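Local coordinates for protein putative streptothricin acetyltransferase (Bacillus anthracis, PDB 3PP9) that probably transfers an acetyl group from acetyl coenzyme A to the antibiotic streptothricin, as a member of the GNAT acetyltransferase family, at residues A[129-143]-A[173-185]. Numbering follows the deposited sequence. Where two conformers were deposited one is given.
With K (potassium ion), chain F; ACO (acetyl coenzyme *a), chain D.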
loop_
_atom_site.group_PDB
_atom_site.type_symbol
_atom_site.label_atom_id
_atom_site.label_comp_id
_atom_site.label_asym_id
_atom_site.label_seq_id
_atom_site.Cartn_x
_atom_site.Cartn_y
_atom_site.Cartn_z
ATOM N N ALA A 129 15.385 11.783 -4.851
ATOM C CA ALA A 129 14.183 11.611 -5.643
ATOM C C ALA A 129 14.305 12.381 -6.941
ATOM O O ALA A 129 14.053 11.854 -8.024
ATOM C CB ALA A 129 12.981 12.104 -4.858
ATOM N N LYS A 130 14.714 13.636 -6.851
ATOM C CA LYS A 130 14.835 14.443 -8.076
ATOM C C LYS A 130 15.895 13.899 -9.044
ATOM O O LYS A 130 15.686 13.882 -10.276
ATOM C CB LYS A 130 15.081 15.903 -7.720
ATOM C CG LYS A 130 13.910 16.527 -6.983
ATOM C CD LYS A 130 14.207 17.945 -6.540
ATOM C CE LYS A 130 13.074 18.529 -5.710
ATOM N NZ LYS A 130 13.334 19.942 -5.267
ATOM N N GLU A 131 17.023 13.447 -8.499
ATOM C CA GLU A 131 18.107 12.879 -9.320
ATOM C C GLU A 131 17.622 11.662 -10.114
ATOM O O GLU A 131 18.103 11.399 -11.233
ATOM C CB GLU A 131 19.314 12.525 -8.450
ATOM C CG GLU A 131 20.070 13.752 -7.968
ATOM C CD GLU A 131 21.206 13.452 -7.001
ATOM O OE1 GLU A 131 21.341 12.289 -6.549
ATOM O OE2 GLU A 131 21.948 14.409 -6.676
ATOM N N GLY A 132 16.648 10.951 -9.552
ATOM C CA GLY A 132 16.053 9.780 -10.188
ATOM C C GLY A 132 14.781 10.072 -10.976
ATOM O O GLY A 132 14.071 9.146 -11.366
ATOM N N ASN A 133 14.464 11.352 -11.181
ATOM C CA ASN A 133 13.287 11.745 -11.949
ATOM C C ASN A 133 11.959 11.315 -11.332
ATOM O O ASN A 133 10.960 11.054 -12.028
ATOM C CB ASN A 133 13.418 11.222 -13.383
ATOM C CG ASN A 133 14.634 11.789 -14.087
ATOM O OD1 ASN A 133 14.913 12.986 -14.005
ATOM N ND2 ASN A 133 15.337 10.940 -14.821
HETATM N N MSE A 134 11.970 11.253 -10.009
HETATM C CA MSE A 134 10.799 10.904 -9.233
HETATM C C MSE A 134 10.051 12.196 -8.954
HETATM O O MSE A 134 10.650 13.183 -8.536
HETATM C CB MSE A 134 11.242 10.208 -7.963
HETATM C CG MSE A 134 11.779 8.817 -8.247
HETATM SE SE MSE A 134 12.570 7.955 -6.683
HETATM C CE MSE A 134 14.465 8.190 -7.194
ATOM N N PRO A 135 8.730 12.188 -9.148
ATOM C CA PRO A 135 7.950 13.409 -8.982
ATOM C C PRO A 135 7.556 13.819 -7.569
ATOM O O PRO A 135 6.911 14.861 -7.404
ATOM C CB PRO A 135 6.711 13.128 -9.838
ATOM C CG PRO A 135 6.504 11.662 -9.691
ATOM C CD PRO A 135 7.906 11.076 -9.653
ATOM N N GLY A 136 7.934 13.040 -6.560
ATOM C CA GLY A 136 7.609 13.371 -5.190
ATOM C C GLY A 136 8.105 12.301 -4.248
ATOM O O GLY A 136 8.812 11.375 -4.665
ATOM N N ILE A 137 7.737 12.448 -2.981
ATOM C CA ILE A 137 8.120 11.507 -1.944
ATOM C C ILE A 137 6.867 11.192 -1.144
ATOM O O ILE A 137 6.001 12.044 -0.971
ATOM C CB ILE A 137 9.111 12.097 -0.950
ATOM C CG1 ILE A 137 10.331 12.688 -1.621
ATOM C CG2 ILE A 137 9.503 11.040 0.075
ATOM C CD1 ILE A 137 11.272 13.338 -0.615
HETATM N N MSE A 138 6.756 9.968 -0.663
HETATM C CA MSE A 138 5.593 9.566 0.137
HETATM C C MSE A 138 6.002 8.591 1.205
HETATM O O MSE A 138 7.114 8.060 1.187
HETATM C CB MSE A 138 4.549 8.891 -0.732
HETATM C CG MSE A 138 5.097 7.657 -1.399
HETATM SE SE MSE A 138 3.858 6.723 -2.536
HETATM C CE MSE A 138 2.720 5.855 -1.367
ATOM N N LEU A 139 5.076 8.343 2.127
ATOM C CA LEU A 139 5.330 7.401 3.207
ATOM C C LEU A 139 4.033 7.075 3.917
ATOM O O LEU A 139 2.990 7.646 3.620
ATOM C CB LEU A 139 6.371 7.969 4.187
ATOM C CG LEU A 139 6.133 9.249 5.002
ATOM C CD1 LEU A 139 6.066 10.486 4.169
ATOM C CD2 LEU A 139 4.950 9.162 5.979
ATOM N N GLU A 140 4.098 6.062 4.778
ATOM C CA GLU A 140 2.970 5.648 5.595
ATOM C C GLU A 140 3.415 5.735 7.027
ATOM O O GLU A 140 4.574 5.453 7.347
ATOM C CB GLU A 140 2.550 4.200 5.315
ATOM C CG GLU A 140 1.386 3.674 6.183
ATOM C CD GLU A 140 1.743 3.299 7.642
ATOM O OE1 GLU A 140 2.930 3.322 8.035
ATOM O OE2 GLU A 140 0.812 2.939 8.392
ATOM N N THR A 141 2.499 6.176 7.874
ATOM C CA THR A 141 2.738 6.242 9.298
ATOM C C THR A 141 1.391 5.837 9.929
ATOM O O THR A 141 0.428 5.568 9.207
ATOM C CB THR A 141 3.373 7.614 9.751
ATOM O OG1 THR A 141 3.747 7.560 11.146
ATOM C CG2 THR A 141 2.456 8.786 9.464
ATOM N N GLN A 142 1.362 5.665 11.253
ATOM C CA GLN A 142 0.150 5.275 11.988
ATOM C C GLN A 142 -0.385 6.553 12.630
ATOM O O GLN A 142 0.391 7.468 12.947
ATOM C CB GLN A 142 0.410 4.251 13.084
ATOM C CG GLN A 142 0.858 2.896 12.590
ATOM C CD GLN A 142 0.925 1.847 13.695
ATOM O OE1 GLN A 142 0.175 1.894 14.674
ATOM N NE2 GLN A 142 1.804 0.869 13.518
ATOM N N ASN A 143 -1.696 6.590 12.860
ATOM C CA ASN A 143 -2.348 7.748 13.441
ATOM C C ASN A 143 -1.935 7.988 14.896
ATOM O O ASN A 143 -2.179 9.055 15.412
ATOM C CB ASN A 143 -3.871 7.700 13.325
ATOM C CG ASN A 143 -4.489 6.645 14.192
ATOM O OD1 ASN A 143 -3.951 5.548 14.323
ATOM N ND2 ASN A 143 -5.665 6.943 14.755
ATOM N N THR A 173 -7.929 -6.302 18.004
ATOM C CA THR A 173 -8.387 -5.587 19.194
ATOM C C THR A 173 -8.242 -4.082 19.109
ATOM O O THR A 173 -9.123 -3.336 19.547
ATOM C CB THR A 173 -7.612 -6.052 20.425
ATOM O OG1 THR A 173 -6.213 -5.808 20.225
ATOM C CG2 THR A 173 -7.843 -7.527 20.651
ATOM N N SER A 174 -7.112 -3.643 18.582
ATOM C CA SER A 174 -6.843 -2.229 18.466
ATOM C C SER A 174 -7.438 -1.618 17.189
ATOM O O SER A 174 -7.893 -2.313 16.273
ATOM C CB SER A 174 -5.347 -1.971 18.579
ATOM O OG SER A 174 -4.846 -2.407 19.830
ATOM N N ASP A 175 -7.410 -0.295 17.154
ATOM C CA ASP A 175 -7.988 0.472 16.091
ATOM C C ASP A 175 -6.983 1.430 15.451
ATOM O O ASP A 175 -7.312 2.588 15.215
ATOM C CB ASP A 175 -9.188 1.232 16.683
ATOM C CG ASP A 175 -10.302 0.287 17.171
ATOM O OD1 ASP A 175 -10.624 -0.687 16.447
ATOM O OD2 ASP A 175 -10.877 0.547 18.243
ATOM N N GLU A 176 -5.800 0.903 15.135
ATOM C CA GLU A 176 -4.710 1.646 14.512
ATOM C C GLU A 176 -5.117 2.028 13.085
ATOM O O GLU A 176 -5.710 1.200 12.393
ATOM C CB GLU A 176 -3.482 0.732 14.460
ATOM C CG GLU A 176 -3.119 0.159 15.820
ATOM C CD GLU A 176 -1.984 -0.851 15.790
ATOM O OE1 GLU A 176 -1.557 -1.256 14.694
ATOM O OE2 GLU A 176 -1.525 -1.246 16.881
ATOM N N VAL A 177 -4.802 3.252 12.648
ATOM C CA VAL A 177 -5.155 3.701 11.296
ATOM C C VAL A 177 -3.891 4.085 10.544
ATOM O O VAL A 177 -3.032 4.788 11.080
ATOM C CB VAL A 177 -6.082 4.942 11.346
ATOM C CG1 VAL A 177 -6.512 5.395 9.949
ATOM C CG2 VAL A 177 -7.337 4.674 12.227
ATOM N N ALA A 178 -3.755 3.597 9.314
ATOM C CA ALA A 178 -2.618 3.949 8.467
ATOM C C ALA A 178 -2.925 5.279 7.801
ATOM O O ALA A 178 -4.050 5.499 7.330
ATOM C CB ALA A 178 -2.421 2.885 7.371
ATOM N N ILE A 179 -1.938 6.171 7.771
ATOM C CA ILE A 179 -2.067 7.477 7.148
ATOM C C ILE A 179 -0.975 7.586 6.084
ATOM O O ILE A 179 0.198 7.328 6.358
ATOM C CB ILE A 179 -1.946 8.642 8.144
ATOM C CG1 ILE A 179 -2.977 8.490 9.266
ATOM C CG2 ILE A 179 -2.133 9.970 7.418
ATOM C CD1 ILE A 179 -2.933 9.612 10.307
ATOM N N TYR A 180 -1.373 7.958 4.878
ATOM C CA TYR A 180 -0.429 8.088 3.747
ATOM C C TYR A 180 -0.157 9.572 3.442
ATOM O O TYR A 180 -1.085 10.336 3.175
ATOM C CB TYR A 180 -0.970 7.299 2.560
ATOM C CG TYR A 180 -1.212 5.868 2.981
ATOM C CD1 TYR A 180 -0.199 4.935 2.958
ATOM C CD2 TYR A 180 -2.455 5.477 3.449
ATOM C CE1 TYR A 180 -0.436 3.615 3.376
ATOM C CE2 TYR A 180 -2.693 4.177 3.857
ATOM C CZ TYR A 180 -1.688 3.266 3.829
ATOM O OH TYR A 180 -1.972 1.982 4.247
ATOM N N TRP A 181 1.123 9.947 3.507
ATOM C CA TRP A 181 1.568 11.332 3.342
ATOM C C TRP A 181 2.342 11.477 2.061
ATOM O O TRP A 181 3.119 10.592 1.713
ATOM C CB TRP A 181 2.463 11.742 4.511
ATOM C CG TRP A 181 1.794 11.817 5.854
ATOM C CD1 TRP A 181 1.612 10.793 6.737
ATOM C CD2 TRP A 181 1.280 12.994 6.487
ATOM N NE1 TRP A 181 0.999 11.263 7.879
ATOM C CE2 TRP A 181 0.790 12.609 7.753
ATOM C CE3 TRP A 181 1.181 14.333 6.106
ATOM C CZ2 TRP A 181 0.194 13.523 8.624
ATOM C CZ3 TRP A 181 0.611 15.234 6.967
ATOM C CH2 TRP A 181 0.117 14.823 8.224
ATOM N N TYR A 182 2.145 12.622 1.408
ATOM C CA TYR A 182 2.734 12.926 0.118
ATOM C C TYR A 182 3.321 14.313 0.006
ATOM O O TYR A 182 2.734 15.270 0.482
ATOM C CB TYR A 182 1.616 12.846 -0.950
ATOM C CG TYR A 182 1.042 11.454 -1.073
ATOM C CD1 TYR A 182 1.533 10.554 -2.005
ATOM C CD2 TYR A 182 0.048 11.013 -0.211
ATOM C CE1 TYR A 182 1.043 9.248 -2.073
ATOM C CE2 TYR A 182 -0.439 9.709 -0.280
ATOM C CZ TYR A 182 0.035 8.852 -1.235
ATOM O OH TYR A 182 -0.439 7.552 -1.254
ATOM N N LEU A 183 4.464 14.404 -0.659
ATOM C CA LEU A 183 5.107 15.695 -0.942
ATOM C C LEU A 183 5.382 15.666 -2.433
ATOM O O LEU A 183 6.247 14.924 -2.877
ATOM C CB LEU A 183 6.412 15.885 -0.195
ATOM C CG LEU A 183 7.158 17.209 -0.416
ATOM C CD1 LEU A 183 6.340 18.362 0.079
ATOM C CD2 LEU A 183 8.476 17.180 0.320
ATOM N N HIS A 184 4.643 16.468 -3.195
ATOM C CA HIS A 184 4.815 16.546 -4.649
ATOM C C HIS A 184 5.732 17.697 -5.016
ATOM O O HIS A 184 5.636 18.772 -4.443
ATOM C CB HIS A 184 3.464 16.727 -5.357
ATOM C CG HIS A 184 3.574 16.824 -6.847
ATOM N ND1 HIS A 184 3.412 18.010 -7.534
ATOM C CD2 HIS A 184 3.875 15.890 -7.780
ATOM C CE1 HIS A 184 3.583 17.795 -8.827
ATOM N NE2 HIS A 184 3.871 16.517 -9.002
ATOM N N PHE A 185 6.627 17.474 -5.969
ATOM C CA PHE A 185 7.531 18.531 -6.373
ATOM C C PHE A 185 6.896 19.381 -7.472
ATOM O O PHE A 185 6.271 18.843 -8.391
ATOM C CB PHE A 185 8.856 17.968 -6.856
ATOM C CG PHE A 185 9.473 16.959 -5.922
ATOM C CD1 PHE A 185 9.533 17.188 -4.556
ATOM C CD2 PHE A 185 10.100 15.842 -6.428
ATOM C CE1 PHE A 185 10.137 16.272 -3.721
ATOM C CE2 PHE A 185 10.716 14.944 -5.602
ATOM C CZ PHE A 185 10.740 15.158 -4.263
HETATM K K K F . 4.405 5.111 12.669
HETATM N N1A ACO D . 5.975 17.409 17.610
HETATM C C2A ACO D . 5.741 18.501 16.860
HETATM N N3A ACO D . 6.580 18.927 15.903
HETATM C C4A ACO D . 7.727 18.244 15.658
HETATM C C5A ACO D . 8.047 17.058 16.456
HETATM C C6A ACO D . 7.091 16.661 17.487
HETATM N N6A ACO D . 7.351 15.574 18.239
HETATM N N7A ACO D . 9.224 16.588 16.029
HETATM C C8A ACO D . 9.639 17.406 15.036
HETATM N N9A ACO D . 8.741 18.384 14.813
HETATM C C1B ACO D . 8.853 19.502 13.863
HETATM C C2B ACO D . 9.924 20.448 14.410
HETATM O O2B ACO D . 9.460 21.399 15.379
HETATM C C3B ACO D . 10.456 21.110 13.167
HETATM O O3B ACO D . 9.636 22.226 12.852
HETATM P P3B ACO D . 10.228 23.625 12.331
HETATM O O7A ACO D . 10.902 23.288 11.017
HETATM O O8A ACO D . 11.170 24.035 13.434
HETATM O O9A ACO D . 8.970 24.460 12.202
HETATM C C4B ACO D . 10.299 20.044 12.100
HETATM O O4B ACO D . 9.298 19.124 12.565
HETATM C C5B ACO D . 11.616 19.324 11.840
HETATM O O5B ACO D . 11.947 18.557 13.000
HETATM P P1A ACO D . 13.398 17.895 13.161
HETATM O O1A ACO D . 14.056 18.434 14.411
HETATM O O2A ACO D . 14.095 18.035 11.841
HETATM O O3A ACO D . 12.957 16.356 13.396
HETATM P P2A ACO D . 13.798 15.222 14.140
HETATM O O4A ACO D . 13.298 15.231 15.555
HETATM O O5A ACO D . 15.277 15.326 13.884
HETATM O O6A ACO D . 13.321 13.877 13.381
HETATM C CBP ACO D . 11.750 12.058 13.400
HETATM C CCP ACO D . 11.948 13.557 13.220
HETATM C CDP ACO D . 10.300 11.715 13.090
HETATM C CEP ACO D . 12.682 11.306 12.452
HETATM C CAP ACO D . 12.085 11.656 14.842
HETATM O OAP ACO D . 11.067 12.183 15.735
HETATM C C9P ACO D . 12.137 10.173 15.070
HETATM O O9P ACO D . 13.107 9.523 14.766
HETATM N N8P ACO D . 11.083 9.570 15.635
HETATM C C7P ACO D . 11.055 8.141 15.956
HETATM C C6P ACO D . 11.025 7.248 14.743
HETATM C C5P ACO D . 9.828 7.601 13.906
HETATM O O5P ACO D . 8.746 7.840 14.408
HETATM N N4P ACO D . 10.009 7.641 12.604
HETATM C C3P ACO D . 8.961 7.952 11.650
HETATM C C2P ACO D . 8.153 6.670 11.454
HETATM S S1P ACO D . 7.207 6.703 9.946
HETATM C C ACO D . 8.372 6.348 8.775
HETATM O O ACO D . 9.531 6.179 9.092
HETATM C CH3 ACO D . 7.953 6.263 7.348
HETATM O O HOH W 1 3.598 3.080 10.694
HETATM O O HOH W 2 -7.062 4.894 16.314
HETATM O O HOH W 3 3.091 4.175 15.578
#
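Ile137 and Leu183, Leu139 and Trp181, and Thr141 and Ile179 exchange backbone hydrogen bonds in both directions, pairing strands 136-142 and 178-184 antiparallel, their N-to-C directions 150° apart. Phe185 N extends this ladder to Pro135 O at one end. At the other, Asn143 N donates to Val177 O, while Asn143 OD1 takes Val177 N at 3.0 Å; that donor stands above the amide carbonyl plane, 59° out of it. Asn143 CG sits between backbone N and carbonyl carbon (chi1 69°), which turns the amide back toward Val177.

This pairing belongs to the central mixed sheet of the GNAT fold, where 136-142 lies between 101-108 and 178-184 and borders the acetyl coenzyme A pocket. Glu140 O approaches the acetyl CH3 at 3.5 Å, and in the conformer given Thr141 OG1, 3.8 Å from the thioester S1P, also coordinates potassium at 3.0 Å.

On the cofactor side, Thr141 CG2 comes obliquely to 3.3 Å from Trp181 NE1, a buried nitrogen with no polar partner, and Leu139 CD2 packs against CD1 of the same indole. On the other side, the selenomethionine Met138 runs alongside Tyr182, its SE 5.0 Å from the ring centroid in an oblique Met-aromatic contact, and Tyr182 OH is hydrogen-bonded to Asp163 of the second subunit. At the chain's C-terminal end, two CH-pi contacts sandwich the Phe185 ring: Lys130 CE lies over its centre, 3.9 Å from the centroid, and Gly136 CA approaches the opposite face nearer the rim, 3.7 Å from that centroid.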